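Local coordinates for protein carbamate kinase (Mycoplasma penetrans, PDB 4AXS) that probably phosphorylates carbamate or, in the reverse direction, makes ATP from carbamoyl phosphate and ADP, at residues A[32-37]-A[68-73]; A[73-77]-A[102-107]; A[78-82]-A[150-154]; A[132-137]-A[212-218]. All coordinates share one frame; numbering follows the deposited sequence.

Contact 1 (A[32-37]-A[68-73]); sequences GGNALG and HGNGPQ. With SO4 (sulfate ion), chain B; SO4 (sulfate ion), chain C.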
loop_
_atom_site.group_PDB
_atom_site.type_symbol
_atom_site.label_atom_id
_atom_site.label_comp_id
_atom_site.label_asym_id
_atom_site.label_seq_id
_atom_site.Cartn_x
_atom_site.Cartn_y
_atom_site.Cartn_z
ATOM N N GLY A 32 -17.002 3.869 3.950
ATOM C CA GLY A 32 -16.585 4.831 4.948
ATOM C C GLY A 32 -15.592 4.273 5.947
ATOM O O GLY A 32 -15.601 3.088 6.241
ATOM N N GLY A 33 -14.735 5.144 6.464
ATOM C CA GLY A 33 -13.809 4.798 7.523
ATOM C C GLY A 33 -14.460 4.358 8.830
ATOM O O GLY A 33 -13.885 3.542 9.559
ATOM N N ASN A 34 -15.649 4.880 9.138
ATOM C CA ASN A 34 -16.316 4.480 10.374
ATOM C C ASN A 34 -16.803 3.034 10.281
ATOM O O ASN A 34 -16.984 2.361 11.294
ATOM C CB ASN A 34 -17.484 5.409 10.723
ATOM C CG ASN A 34 -17.096 6.879 10.730
ATOM O OD1 ASN A 34 -15.984 7.252 11.119
ATOM N ND2 ASN A 34 -18.027 7.729 10.298
ATOM N N ALA A 35 -17.011 2.560 9.058
ATOM C CA ALA A 35 -17.392 1.171 8.832
ATOM C C ALA A 35 -16.224 0.184 9.019
ATOM O O ALA A 35 -16.430 -1.034 9.009
ATOM C CB ALA A 35 -17.995 1.013 7.457
ATOM N N LEU A 36 -15.004 0.697 9.186
ATOM C CA LEU A 36 -13.858 -0.191 9.389
ATOM C C LEU A 36 -13.461 -0.305 10.870
ATOM O O LEU A 36 -12.608 -1.133 11.235
ATOM C CB LEU A 36 -12.668 0.205 8.498
ATOM C CG LEU A 36 -12.891 0.076 6.976
ATOM C CD1 LEU A 36 -11.872 0.870 6.178
ATOM C CD2 LEU A 36 -12.927 -1.375 6.499
ATOM N N GLY A 37 -14.082 0.511 11.721
ATOM C CA GLY A 37 -13.940 0.331 13.153
ATOM C C GLY A 37 -12.866 1.121 13.880
ATOM O O GLY A 37 -12.462 2.201 13.455
ATOM N N HIS A 68 -12.204 3.155 -0.166
ATOM C CA HIS A 68 -12.487 3.252 1.266
ATOM C C HIS A 68 -11.938 4.532 1.871
ATOM O O HIS A 68 -10.966 5.098 1.371
ATOM C CB HIS A 68 -11.887 2.060 2.016
ATOM C CG HIS A 68 -10.388 2.058 2.042
ATOM N ND1 HIS A 68 -9.658 2.748 2.986
ATOM C CD2 HIS A 68 -9.486 1.449 1.238
ATOM C CE1 HIS A 68 -8.370 2.582 2.751
ATOM N NE2 HIS A 68 -8.239 1.793 1.700
ATOM N N GLY A 69 -12.561 4.978 2.957
ATOM C CA GLY A 69 -12.089 6.145 3.675
ATOM C C GLY A 69 -11.129 5.713 4.759
ATOM O O GLY A 69 -10.835 4.520 4.894
ATOM N N ASN A 70 -10.648 6.675 5.545
ATOM C CA ASN A 70 -9.634 6.381 6.550
ATOM C C ASN A 70 -9.577 7.362 7.715
ATOM O O ASN A 70 -8.565 7.446 8.404
ATOM C CB ASN A 70 -8.271 6.305 5.890
ATOM C CG ASN A 70 -7.688 7.673 5.600
ATOM O OD1 ASN A 70 -8.424 8.663 5.452
ATOM N ND2 ASN A 70 -6.352 7.742 5.523
ATOM N N GLY A 71 -10.666 8.097 7.936
ATOM C CA GLY A 71 -10.718 9.077 9.003
ATOM C C GLY A 71 -10.185 8.525 10.311
ATOM O O GLY A 71 -9.195 9.019 10.849
ATOM N N PRO A 72 -10.843 7.491 10.843
ATOM C CA PRO A 72 -10.400 6.948 12.127
ATOM C C PRO A 72 -9.008 6.280 12.055
ATOM O O PRO A 72 -8.190 6.450 12.960
ATOM C CB PRO A 72 -11.482 5.902 12.460
ATOM C CG PRO A 72 -12.658 6.243 11.598
ATOM C CD PRO A 72 -12.077 6.848 10.357
ATOM N N GLN A 73 -8.736 5.529 10.994
ATOM C CA GLN A 73 -7.520 4.720 10.967
ATOM C C GLN A 73 -6.290 5.591 10.882
ATOM O O GLN A 73 -5.288 5.301 11.528
ATOM C CB GLN A 73 -7.543 3.710 9.816
ATOM C CG GLN A 73 -8.702 2.719 9.885
ATOM C CD GLN A 73 -10.080 3.384 9.735
ATOM O OE1 GLN A 73 -10.206 4.494 9.194
ATOM N NE2 GLN A 73 -11.113 2.697 10.209
HETATM S S SO4 B . -14.390 8.804 6.085
HETATM O O1 SO4 B . -13.171 9.615 6.093
HETATM O O2 SO4 B . -13.964 7.409 5.988
HETATM O O3 SO4 B . -15.183 8.968 7.311
HETATM O O4 SO4 B . -15.269 9.191 4.971
HETATM S S SO4 C . -20.304 7.380 7.072
HETATM O O1 SO4 C . -21.640 7.223 6.508
HETATM O O2 SO4 C . -20.264 6.626 8.328
HETATM O O3 SO4 C . -19.321 6.872 6.115
HETATM O O4 SO4 C . -20.024 8.799 7.323
HETATM O O HOH W 1 -10.097 0.322 12.197
#
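Gln73 reaches Gly33 with CG swung anti to its own carbonyl carbon (chi1 -60°) and a bend at chi2 (65°), which carries its amide back over 32-37. There NE2 gives Gly33 O a nearly straight hydrogen bond of 3.0 Å (165° at the hydrogen). The carbonyl oxygen lies close to the plane of the amide and also accepts Leu36 N, so two N-H groups grip it. NE2 passes 3.4 Å from Leu36 CB, and a water bridges it to Leu36 O. Pro72 crosses Asn34 at about a right angle, its CG 3.5 Å from Asn34 OD1. The glycine-rich loop 32-37, after strand 27-31, and the Gly-Asn-Gly turn that starts helix 71-83 lie side by side in the amino acid kinase fold, with a sulfate, probably from the crystallisation liquor, between them, consistent with an anion site. Gly33 N points to this sulfate, and Gly71 N bonds weakly to its O1. Asn34 ND2 holds a second sulfate at 3.2 Å from its O2; Lys232 NZ and Thr252 OG1 also hydrogen-bond to the sulfates. Leu36 CD1 comes 4.0 Å from Gly69 O, the same oxygen that takes the ND1 hydrogen of His68 (2.9 Å), whose NE2 is bonded to Tyr130.

Contact 2 (A[73-77]-A[102-107]); sequences QVGMI and MSQGYI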
loop_
_atom_site.group_PDB
_atom_site.type_symbol
_atom_site.label_atom_id
_atom_site.label_comp_id
_atom_site.label_asym_id
_atom_site.label_seq_id
_atom_site.Cartn_x
_atom_site.Cartn_y
_atom_site.Cartn_z
ATOM N N GLN A 73 -8.736 5.529 10.994
ATOM C CA GLN A 73 -7.520 4.720 10.967
ATOM C C GLN A 73 -6.290 5.591 10.882
ATOM O O GLN A 73 -5.288 5.301 11.528
ATOM C CB GLN A 73 -7.543 3.710 9.816
ATOM C CG GLN A 73 -8.702 2.719 9.885
ATOM C CD GLN A 73 -10.080 3.384 9.735
ATOM O OE1 GLN A 73 -10.206 4.494 9.194
ATOM N NE2 GLN A 73 -11.113 2.697 10.209
ATOM N N VAL A 74 -6.362 6.657 10.088
ATOM C CA VAL A 74 -5.207 7.524 9.915
ATOM C C VAL A 74 -4.984 8.318 11.188
ATOM O O VAL A 74 -3.849 8.501 11.624
ATOM C CB VAL A 74 -5.311 8.449 8.670
ATOM C CG1 VAL A 74 -6.383 9.540 8.867
ATOM C CG2 VAL A 74 -3.965 9.076 8.370
ATOM N N GLY A 75 -6.071 8.768 11.796
ATOM C CA GLY A 75 -6.002 9.392 13.103
ATOM C C GLY A 75 -5.367 8.510 14.170
ATOM O O GLY A 75 -4.550 8.981 14.943
ATOM N N MET A 76 -5.727 7.248 14.238
ATOM C CA MET A 76 -5.178 6.373 15.240
ATOM C C MET A 76 -3.699 6.222 15.111
ATOM O O MET A 76 -2.998 6.071 16.088
ATOM C CB MET A 76 -5.784 4.995 15.136
ATOM C CG MET A 76 -4.834 3.873 15.452
ATOM S SD MET A 76 -5.667 2.288 15.392
ATOM C CE MET A 76 -4.926 1.612 13.932
ATOM N N ILE A 77 -3.234 6.253 13.882
ATOM C CA ILE A 77 -1.866 5.986 13.581
ATOM C C ILE A 77 -1.069 7.217 13.807
ATOM O O ILE A 77 0.050 7.147 14.203
ATOM C CB ILE A 77 -1.684 5.568 12.114
ATOM C CG1 ILE A 77 -2.117 4.121 11.900
ATOM C CG2 ILE A 77 -0.253 5.752 11.704
ATOM C CD1 ILE A 77 -2.479 3.760 10.484
ATOM N N MET A 102 0.616 4.837 5.734
ATOM C CA MET A 102 0.464 3.700 6.626
ATOM C C MET A 102 -0.996 3.294 6.741
ATOM O O MET A 102 -1.313 2.110 6.885
ATOM C CB MET A 102 1.006 4.050 8.010
ATOM C CG MET A 102 2.430 4.579 8.008
ATOM S SD MET A 102 2.924 5.050 9.668
ATOM C CE MET A 102 4.573 5.715 9.375
ATOM N N SER A 103 -1.894 4.271 6.685
ATOM C CA SER A 103 -3.310 3.946 6.811
ATOM C C SER A 103 -3.774 3.104 5.628
ATOM O O SER A 103 -4.550 2.169 5.809
ATOM C CB SER A 103 -4.168 5.201 6.956
ATOM O OG SER A 103 -4.254 5.916 5.740
ATOM N N GLN A 104 -3.274 3.422 4.431
ATOM C CA GLN A 104 -3.634 2.677 3.222
ATOM C C GLN A 104 -3.162 1.226 3.263
ATOM O O GLN A 104 -3.910 0.314 2.915
ATOM C CB GLN A 104 -3.077 3.354 1.969
ATOM C CG GLN A 104 -3.862 4.582 1.528
ATOM C CD GLN A 104 -3.370 5.161 0.222
ATOM O OE1 GLN A 104 -3.316 4.481 -0.793
ATOM N NE2 GLN A 104 -3.041 6.433 0.237
ATOM N N GLY A 105 -1.920 1.012 3.693
ATOM C CA GLY A 105 -1.368 -0.324 3.735
ATOM C C GLY A 105 -1.921 -1.107 4.904
ATOM O O GLY A 105 -1.997 -2.348 4.881
ATOM N N TYR A 106 -2.313 -0.380 5.944
ATOM C CA TYR A 106 -2.965 -1.021 7.069
ATOM C C TYR A 106 -4.340 -1.510 6.605
ATOM O O TYR A 106 -4.671 -2.688 6.740
ATOM C CB TYR A 106 -3.041 -0.059 8.252
ATOM C CG TYR A 106 -4.024 -0.442 9.342
ATOM C CD1 TYR A 106 -4.039 -1.730 9.870
ATOM C CD2 TYR A 106 -4.928 0.503 9.856
ATOM C CE1 TYR A 106 -4.932 -2.079 10.871
ATOM C CE2 TYR A 106 -5.815 0.164 10.853
ATOM C CZ TYR A 106 -5.814 -1.132 11.358
ATOM O OH TYR A 106 -6.698 -1.484 12.353
ATOM N N ILE A 107 -5.115 -0.631 5.991
ATOM C CA ILE A 107 -6.436 -1.030 5.540
ATOM C C ILE A 107 -6.400 -1.937 4.304
ATOM O O ILE A 107 -7.186 -2.878 4.193
ATOM C CB ILE A 107 -7.338 0.200 5.269
ATOM C CG1 ILE A 107 -7.513 1.028 6.550
ATOM C CG2 ILE A 107 -8.687 -0.246 4.723
ATOM C CD1 ILE A 107 -7.690 2.502 6.305
#
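Tyr106 and Met76 supply the closest apolar meeting of segments 73-77 and 102-107: Met76 CE lies 3.5 Å from Tyr106 CE2, and the two side chains cross at about a right angle. The ring stands out from its helix with CG anti to the backbone N (chi1 163°), which brings its CD2-CE2 side to helix 71-83. Ile77 CD1 approaches the same side, 4.1 Å from CD2, and reaches past it to Ser103 CA. The other branch of Ile77, CG2, rests 3.8 Å from Met102 SD. Of Gln73, the aliphatic part is used here: CB and CG each sit 3.7 Å from Ile107 CD1.

Backbones come nearest where the small Ser103 faces Val74, with their CB atoms 3.8 Å apart. The local axes are 9.2 Å apart at closest approach, their N-to-C directions 117° apart. Ser103 OG is hydrogen-bonded to Gly100 O and Asn70 ND2, and Gln73 NE2 to Gly33 O. Phe81 and Met102 of the second subunit pack on Met76, Ile77, Met102 and Tyr106, extending the apolar layer into the dimer interface. No hydrogen bond joins the two segments, so their cohesion rests on shape and on burial of carbon and sulfur.

Contact 3 (A[78-82]-A[150-154]); sequences FNAFA and PVGPF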
loop_
_atom_site.group_PDB
_atom_site.type_symbol
_atom_site.label_atom_id
_atom_site.label_comp_id
_atom_site.label_asym_id
_atom_site.label_seq_id
_atom_site.Cartn_x
_atom_site.Cartn_y
_atom_site.Cartn_z
ATOM N N PHE A 78 -1.657 8.354 13.525
ATOM C CA PHE A 78 -0.964 9.615 13.616
ATOM C C PHE A 78 -0.829 10.114 15.053
ATOM O O PHE A 78 0.195 10.637 15.443
ATOM C CB PHE A 78 -1.685 10.633 12.761
ATOM C CG PHE A 78 -1.067 11.974 12.779
ATOM C CD1 PHE A 78 -0.047 12.283 11.922
ATOM C CD2 PHE A 78 -1.519 12.933 13.646
ATOM C CE1 PHE A 78 0.517 13.525 11.926
ATOM C CE2 PHE A 78 -0.971 14.174 13.658
ATOM C CZ PHE A 78 0.052 14.472 12.794
ATOM N N ASN A 79 -1.885 9.933 15.818
ATOM C CA ASN A 79 -1.897 10.190 17.238
ATOM C C ASN A 79 -0.754 9.456 17.917
ATOM O O ASN A 79 0.195 10.036 18.379
ATOM C CB ASN A 79 -3.187 9.670 17.829
ATOM C CG ASN A 79 -4.324 10.642 17.668
ATOM O OD1 ASN A 79 -4.119 11.762 17.289
ATOM N ND2 ASN A 79 -5.511 10.224 17.981
ATOM N N ALA A 80 -0.906 8.146 17.934
ATOM C CA ALA A 80 0.094 7.195 18.352
ATOM C C ALA A 80 1.571 7.552 18.169
ATOM O O ALA A 80 2.379 7.152 18.969
ATOM C CB ALA A 80 -0.184 5.862 17.705
ATOM N N PHE A 81 1.938 8.268 17.127
ATOM C CA PHE A 81 3.348 8.538 16.912
ATOM C C PHE A 81 3.651 9.742 17.718
ATOM O O PHE A 81 4.777 10.126 17.951
ATOM C CB PHE A 81 3.603 8.851 15.465
ATOM C CG PHE A 81 4.089 7.694 14.673
ATOM C CD1 PHE A 81 5.347 7.209 14.833
ATOM C CD2 PHE A 81 3.279 7.106 13.734
ATOM C CE1 PHE A 81 5.786 6.150 14.072
ATOM C CE2 PHE A 81 3.710 6.046 12.996
ATOM C CZ PHE A 81 4.964 5.568 13.159
ATOM N N ALA A 82 2.570 10.343 18.134
ATOM C CA ALA A 82 2.583 11.563 18.865
ATOM C C ALA A 82 2.251 11.124 20.216
ATOM O O ALA A 82 2.972 11.331 21.165
ATOM C CB ALA A 82 1.459 12.424 18.366
ATOM N N PRO A 150 -10.142 19.693 11.207
ATOM C CA PRO A 150 -9.351 19.457 12.420
ATOM C C PRO A 150 -8.726 18.072 12.420
ATOM O O PRO A 150 -9.340 17.134 11.908
ATOM C CB PRO A 150 -10.378 19.560 13.552
ATOM C CG PRO A 150 -11.520 20.321 12.967
ATOM C CD PRO A 150 -11.574 19.906 11.529
ATOM N N VAL A 151 -7.533 17.947 12.997
ATOM C CA VAL A 151 -6.764 16.700 12.934
ATOM C C VAL A 151 -5.853 16.510 14.151
ATOM O O VAL A 151 -5.354 17.483 14.724
ATOM C CB VAL A 151 -5.906 16.640 11.636
ATOM C CG1 VAL A 151 -4.504 16.095 11.917
ATOM C CG2 VAL A 151 -6.619 15.828 10.553
ATOM N N GLY A 152 -5.648 15.253 14.542
ATOM C CA GLY A 152 -4.675 14.910 15.566
ATOM C C GLY A 152 -4.960 15.476 16.943
ATOM O O GLY A 152 -6.093 15.849 17.244
ATOM N N PRO A 153 -3.919 15.540 17.791
ATOM C CA PRO A 153 -3.968 15.940 19.207
ATOM C C PRO A 153 -4.711 17.252 19.483
ATOM O O PRO A 153 -4.387 18.286 18.890
ATOM C CB PRO A 153 -2.488 16.102 19.571
ATOM C CG PRO A 153 -1.782 15.144 18.655
ATOM C CD PRO A 153 -2.553 15.180 17.368
ATOM N N PHE A 154 -5.683 17.190 20.394
ATOM C CA PHE A 154 -6.468 18.345 20.826
ATOM C C PHE A 154 -5.671 19.178 21.834
ATOM O O PHE A 154 -6.212 19.631 22.843
ATOM C CB PHE A 154 -7.780 17.862 21.467
#
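Val151 meets Phe78 first, its CG1 4.4 Å from ring atom CE2 in an oblique approach. Val151 is also backbone-bonded to Lys180, and its side chain touches Phe96. Gly152 follows, turning the chain with a positive phi (64°). Its CA comes to the edge of the Phe78 ring, 4.2 Å from CD2 and near the ring plane, and lies 3.6 Å from Asn79 OD1. Pro153 then covers more of the helix than any other residue of 150-154. Its CD is also at the ring edge, 4.2 Å from Phe78 CE2, and 3.8 Å from Asn79 OD1. Phe78 and Pro153 cross at about a right angle, whereas Asn79 and Pro153 run past one another in opposite directions.

The ring gets there because its CG is anti to the backbone N (chi1 180°), projecting from the helix toward the loop; it also meets Phe96 edge-to-face. No hydrogen bond links the two segments, and the surface buried between them is modest, 173 Å². The loop between strands 149-150 and 181-182, part of it not modelled, is thus laid largely by apolar contact on the C-terminal part of helix 71-83 of the amino acid kinase fold.

Contact 4 (A[132-137]-A[212-218]); sequences LTQTIV and GGIPTII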
loop_
_atom_site.group_PDB
_atom_site.type_symbol
_atom_site.label_atom_id
_atom_site.label_comp_id
_atom_site.label_asym_id
_atom_site.label_seq_id
_atom_site.Cartn_x
_atom_site.Cartn_y
_atom_site.Cartn_z
ATOM N N LEU A 132 -1.401 1.521 -3.733
ATOM C CA LEU A 132 -1.108 2.697 -2.944
ATOM C C LEU A 132 -1.487 3.911 -3.811
ATOM O O LEU A 132 -1.106 3.968 -4.984
ATOM C CB LEU A 132 0.381 2.689 -2.582
ATOM C CG LEU A 132 0.940 3.657 -1.539
ATOM C CD1 LEU A 132 1.758 4.735 -2.226
ATOM C CD2 LEU A 132 -0.145 4.279 -0.649
ATOM N N THR A 133 -2.243 4.862 -3.256
ATOM C CA THR A 133 -2.795 5.962 -4.053
ATOM C C THR A 133 -2.322 7.379 -3.702
ATOM O O THR A 133 -2.488 7.856 -2.577
ATOM C CB THR A 133 -4.350 5.945 -4.031
ATOM O OG1 THR A 133 -4.829 4.668 -4.477
ATOM C CG2 THR A 133 -4.942 7.074 -4.918
ATOM N N GLN A 134 -1.745 8.059 -4.686
ATOM C CA GLN A 134 -1.443 9.481 -4.551
ATOM C C GLN A 134 -2.403 10.291 -5.422
ATOM O O GLN A 134 -2.522 10.063 -6.634
ATOM C CB GLN A 134 0.024 9.789 -4.887
ATOM C CG GLN A 134 0.963 9.662 -3.683
ATOM C CD GLN A 134 2.422 10.020 -3.999
ATOM O OE1 GLN A 134 3.194 9.180 -4.446
ATOM N NE2 GLN A 134 2.796 11.269 -3.754
ATOM N N THR A 135 -3.114 11.214 -4.782
ATOM C CA THR A 135 -4.108 12.004 -5.469
ATOM C C THR A 135 -3.552 13.368 -5.806
ATOM O O THR A 135 -3.090 14.101 -4.936
ATOM C CB THR A 135 -5.409 12.158 -4.647
ATOM O OG1 THR A 135 -6.057 10.889 -4.526
ATOM C CG2 THR A 135 -6.371 13.164 -5.327
ATOM N N ILE A 136 -3.605 13.686 -7.094
ATOM C CA ILE A 136 -3.190 14.977 -7.600
ATOM C C ILE A 136 -4.212 16.048 -7.257
ATOM O O ILE A 136 -5.412 15.915 -7.521
ATOM C CB ILE A 136 -3.002 14.938 -9.122
ATOM C CG1 ILE A 136 -2.243 13.671 -9.539
ATOM C CG2 ILE A 136 -2.277 16.180 -9.595
ATOM C CD1 ILE A 136 -0.780 13.687 -9.155
ATOM N N VAL A 137 -3.730 17.108 -6.630
ATOM C CA VAL A 137 -4.543 18.289 -6.426
ATOM C C VAL A 137 -3.737 19.470 -6.933
ATOM O O VAL A 137 -2.500 19.406 -7.018
ATOM C CB VAL A 137 -4.911 18.488 -4.951
ATOM C CG1 VAL A 137 -5.715 17.299 -4.455
ATOM C CG2 VAL A 137 -3.659 18.672 -4.115
ATOM N N GLY A 212 -8.898 8.338 0.295
ATOM C CA GLY A 212 -8.923 9.415 -0.678
ATOM C C GLY A 212 -7.588 9.680 -1.359
ATOM O O GLY A 212 -7.454 10.611 -2.158
ATOM N N GLY A 213 -6.588 8.865 -1.040
ATOM C CA GLY A 213 -5.271 9.039 -1.617
ATOM C C GLY A 213 -4.509 10.119 -0.877
ATOM O O GLY A 213 -5.107 10.945 -0.189
ATOM N N ILE A 214 -3.187 10.104 -1.010
ATOM C CA ILE A 214 -2.340 11.081 -0.360
ATOM C C ILE A 214 -2.293 12.342 -1.208
ATOM O O ILE A 214 -1.910 12.298 -2.376
ATOM C CB ILE A 214 -0.894 10.525 -0.192
ATOM C CG1 ILE A 214 -0.878 9.304 0.728
ATOM C CG2 ILE A 214 0.076 11.608 0.302
ATOM C CD1 ILE A 214 0.408 8.533 0.629
ATOM N N PRO A 215 -2.682 13.477 -0.617
ATOM C CA PRO A 215 -2.625 14.785 -1.285
ATOM C C PRO A 215 -1.252 15.010 -1.933
ATOM O O PRO A 215 -0.237 15.048 -1.228
ATOM C CB PRO A 215 -2.807 15.778 -0.135
ATOM C CG PRO A 215 -3.456 15.006 0.960
ATOM C CD PRO A 215 -3.076 13.573 0.798
ATOM N N THR A 216 -1.226 15.163 -3.254
ATOM C CA THR A 216 0.025 15.358 -3.976
ATOM C C THR A 216 -0.067 16.497 -4.988
ATOM O O THR A 216 -0.840 16.423 -5.947
ATOM C CB THR A 216 0.417 14.089 -4.740
ATOM O OG1 THR A 216 0.605 13.013 -3.813
ATOM C CG2 THR A 216 1.708 14.320 -5.533
ATOM N N ILE A 217 0.733 17.541 -4.792
ATOM C CA ILE A 217 0.779 18.626 -5.773
ATOM C C ILE A 217 1.878 18.428 -6.822
ATOM O O ILE A 217 2.757 17.577 -6.670
ATOM C CB ILE A 217 0.912 20.017 -5.113
ATOM C CG1 ILE A 217 2.337 20.255 -4.616
ATOM C CG2 ILE A 217 -0.124 20.191 -3.989
ATOM C CD1 ILE A 217 2.535 21.646 -4.023
ATOM N N ILE A 218 1.807 19.200 -7.899
ATOM C CA ILE A 218 2.834 19.159 -8.932
ATOM C C ILE A 218 3.519 20.511 -9.032
ATOM O O ILE A 218 2.876 21.531 -9.293
ATOM C CB ILE A 218 2.270 18.767 -10.303
ATOM C CG1 ILE A 218 1.803 17.316 -10.283
ATOM C CG2 ILE A 218 3.317 18.936 -11.381
ATOM C CD1 ILE A 218 1.387 16.800 -11.645
#
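Two parallel neighbouring strands, 134-137 and 214-218, form the middle of a mixed four-stranded sheet, and Gln134 with Ile214, Thr135 with Pro215 and Ile136 with Thr216 are its paired residues. Backbone bonds run from Ile214 N to Thr133 O (2.8 Å), Thr135 N to Ile214 O, Thr216 N to Thr135 O (2.7 Å) and Val137 N to Thr216 O. Pro215, with no N-H to give, sits between two donors of its strand. On the face of Gln134 and Thr216, the amide NE2 donates to Thr216 OG1 at 2.8 Å, with the hydroxyl oxygen tilted 23° from the amide plane. The hydroxyl in turn donates a hydrogen bond to Ile214 O (3.0 Å), which Thr135 N reaches from the opposite face of the carbonyl plane.

Strands 187-190 and 223-225 flank this pair as the outer members of the sheet, which belongs to the amino acid kinase fold. Gln134 NE2 also hydrogen-bonds to Thr113 OG1 of the second subunit. On the other face, Thr135 OG1, turned anti to its carbonyl carbon (chi1 -67°), donates to Gly212 O at 2.8 Å, tying strand 134-137 to the glycine turn before strand 214-218. Farther along, Val137 CG2 packs on Ile217 CG2 (3.8 Å), and Ile136 CG2 on Ile218 CD1 (4.2 Å).

How the contacts relate
Helix 71-83 runs through three contacts: contact 1 holds its N-terminal end, contact 2 its middle and contact 3 its C-terminal part. Gln73 belongs to both contacts 1 and 2, whose centres are about 9 Å apart. Asn70 ND2 and Ser103 OG, 2.8 Å apart, probably hydrogen-bond between them. Met102 SD touches Phe81 CE2 at 3.6 Å, joining contacts 2 and 3. Gln104 of contact 2 reaches contact 4, its OE1 2.7 Å from Thr133 N, a probable hydrogen bond. The sulfates, probably from the crystallisation liquor, are bound at contact 1, consistent with an anion pocket there, and Gln73 brings contact 2 near it. Contacts 2, 3 and 4 all touch the second subunit.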